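Local coordinates for maltose-binding protein MalE1 (PDB 6DTU) that binds maltotetraose between its two lobes and probably delivers such malto-oligosaccharides to a membrane transporter for uptake, at residues Ser44-Leu47 / Thr48-Glu52. Residues are numbered along the deposited sequence; the frame is centred on the assembly and turned at random.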
ATOM      1  N   SER A  44      14.189   2.485   3.819  1.00 15.37           N
ATOM      2  CA  SER A  44      15.405   3.286   3.718  1.00 15.51           C
ATOM      3  C   SER A  44      16.204   3.247   5.016  1.00 16.66           C
ATOM      4  O   SER A  44      17.436   3.101   4.981  1.00 17.05           O
ATOM      5  CB  SER A  44      15.060   4.718   3.290  1.00 16.81           C
ATOM      6  OG  SER A  44      14.056   5.264   4.134  1.00 18.68           O
ATOM      7  N   LYS A  45      15.518   3.317   6.165  1.00 17.31           N
ATOM      8  CA  LYS A  45      16.199   3.159   7.443  1.00 13.98           C
ATOM      9  C   LYS A  45      16.830   1.778   7.556  1.00 14.31           C
ATOM     10  O   LYS A  45      17.933   1.633   8.096  1.00 15.72           O
ATOM     11  CB  LYS A  45      15.224   3.412   8.592  1.00 14.38           C
ATOM     12  CG  LYS A  45      15.861   3.508   9.978  1.00 24.62           C
ATOM     13  CD  LYS A  45      14.803   3.549  11.074  1.00 25.06           C
ATOM     14  CE  LYS A  45      15.432   3.722  12.460  1.00 25.26           C
ATOM     15  NZ  LYS A  45      16.006   5.070  12.660  1.00 34.86           N
ATOM     16  N   PHE A  46      16.135   0.743   7.062  1.00 14.01           N
ATOM     17  CA  PHE A  46      16.658  -0.614   7.168  1.00 14.17           C
ATOM     18  C   PHE A  46      17.867  -0.810   6.255  1.00 15.67           C
ATOM     19  O   PHE A  46      18.852  -1.440   6.644  1.00 14.32           O
ATOM     20  CB  PHE A  46      15.532  -1.596   6.845  1.00 15.40           C
ATOM     21  CG  PHE A  46      15.868  -3.013   7.154  1.00 13.55           C
ATOM     22  CD1 PHE A  46      15.921  -3.452   8.469  1.00 14.85           C
ATOM     23  CD2 PHE A  46      16.104  -3.921   6.129  1.00 14.04           C
ATOM     24  CE1 PHE A  46      16.221  -4.759   8.766  1.00 17.86           C
ATOM     25  CE2 PHE A  46      16.412  -5.233   6.433  1.00 16.12           C
ATOM     26  CZ  PHE A  46      16.460  -5.646   7.753  1.00 14.46           C
ATOM     27  N   LEU A  47      17.815  -0.253   5.048  1.00 16.30           N
ATOM     28  CA  LEU A  47      18.976  -0.323   4.162  1.00 16.03           C
ATOM     29  C   LEU A  47      20.194   0.308   4.815  1.00 17.60           C
ATOM     30  O   LEU A  47      21.320  -0.170   4.641  1.00 16.96           O
ATOM     31  CB  LEU A  47      18.659   0.382   2.842  1.00 15.95           C
ATOM     32  CG  LEU A  47      17.703  -0.355   1.902  1.00 16.58           C
ATOM     33  CD1 LEU A  47      17.168   0.603   0.821  1.00 19.06           C
ATOM     34  CD2 LEU A  47      18.430  -1.487   1.273  1.00 17.86           C
ATOM     35  N   THR A  48      19.991   1.388   5.558  1.00 14.59           N
ATOM     36  CA  THR A  48      21.108   2.049   6.220  1.00 16.48           C
ATOM     37  C   THR A  48      21.535   1.289   7.475  1.00 15.54           C
ATOM     38  O   THR A  48      22.729   1.046   7.684  1.00 17.10           O
ATOM     39  CB  THR A  48      20.710   3.479   6.605  1.00 16.94           C
ATOM     40  OG1 THR A  48      20.402   4.241   5.430  1.00 20.17           O
ATOM     41  CG2 THR A  48      21.850   4.165   7.351  1.00 18.66           C
ATOM     42  N   ALA A  49      20.579   0.903   8.322  1.00 15.89           N
ATOM     43  CA  ALA A  49      20.916   0.391   9.644  1.00 17.43           C
ATOM     44  C   ALA A  49      21.279  -1.095   9.644  1.00 15.91           C
ATOM     45  O   ALA A  49      22.081  -1.537  10.473  1.00 17.95           O
ATOM     46  CB  ALA A  49      19.764   0.646  10.619  1.00 16.47           C
ATOM     47  N   ALA A  50      20.658  -1.899   8.785  1.00 13.84           N
ATOM     48  CA  ALA A  50      20.904  -3.339   8.851  1.00 15.25           C
ATOM     49  C   ALA A  50      22.369  -3.717   8.672  1.00 17.22           C
ATOM     50  O   ALA A  50      22.889  -4.487   9.499  1.00 17.28           O
ATOM     51  CB  ALA A  50      19.944  -4.118   7.942  1.00 17.12           C
ATOM     52  N   PRO A  51      23.092  -3.211   7.668  1.00 19.68           N
ATOM     53  CA  PRO A  51      24.532  -3.518   7.570  1.00 18.73           C
ATOM     54  C   PRO A  51      25.356  -3.000   8.744  1.00 20.32           C
ATOM     55  O   PRO A  51      26.475  -3.477   8.959  1.00 23.83           O
ATOM     56  CB  PRO A  51      24.948  -2.831   6.263  1.00 20.00           C
ATOM     57  CG  PRO A  51      23.694  -2.632   5.496  1.00 17.88           C
ATOM     58  CD  PRO A  51      22.623  -2.399   6.532  1.00 19.14           C
ATOM     59  N   GLU A  52      24.868  -2.009   9.477  1.00 19.25           N
ATOM     60  CA  GLU A  52      25.594  -1.468  10.614  1.00 21.49           C
ATOM     61  C   GLU A  52      25.306  -2.205  11.903  1.00 20.73           C
ATOM     62  O   GLU A  52      25.834  -1.815  12.954  1.00 25.16           O
ATOM     63  CB  GLU A  52      25.268   0.017  10.798  1.00 26.25           C
ATOM     64  CG  GLU A  52      25.758   0.883   9.664  1.00 24.71           C
ATOM     65  CD  GLU A  52      27.269   0.819   9.510  1.00 33.40           C
ATOM     66  OE1 GLU A  52      27.975   1.009  10.520  1.00 38.93           O
ATOM     67  OE2 GLU A  52      27.749   0.566   8.386  1.00 43.17           O
TER
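S44 O takes two bonds from a single residue, T48, one turn further along helix 39-49. The backbone T48 N donates to S44 O at 3.1 Å in the usual i to i+4 manner. The hydroxyl T48 OG1 adds a second bond to S44 O, 3.2 Å long, arriving from the opposite face of the carbonyl plane. What swings the hydroxyl back over the preceding turn is the T48 side-chain torsion, which sets OG1 beside its own N and trans to the carbonyl carbon (chi1 -62°). The side chain of S44 itself turns away from this turn: its OG is hydrogen-bonded to D41 O, and the residue touches a glucose of the bound sugar. Next, K45 O receives A49 N at 2.8 Å, and the methyl of A49 lies close to that same oxygen. F46 adds the apolar side-chain contact. F46 O accepts A50 N at 2.8 Å, while the F46 ring, swung trans to the backbone N (chi1 -170°), lies flat beneath A50 CB. A50 CB is 3.8 Å from the F46 ring centroid and 11° off its normal, a CH-pi contact over the centre of the face. W8, L69 and L74 also pack on F46, placing this pair against the body of the lobe. L47 O then meets P51 CD at 3.2 Å; proline has no N-H, so L47 O cannot receive the i+4 bond from P51. The chemistry thus implies a turn from S44 to P51 whose outer side is tied by a threonine hydroxyl and whose buried side rests an alanine methyl on the F46 face, with a proline ring where the next N-H would be.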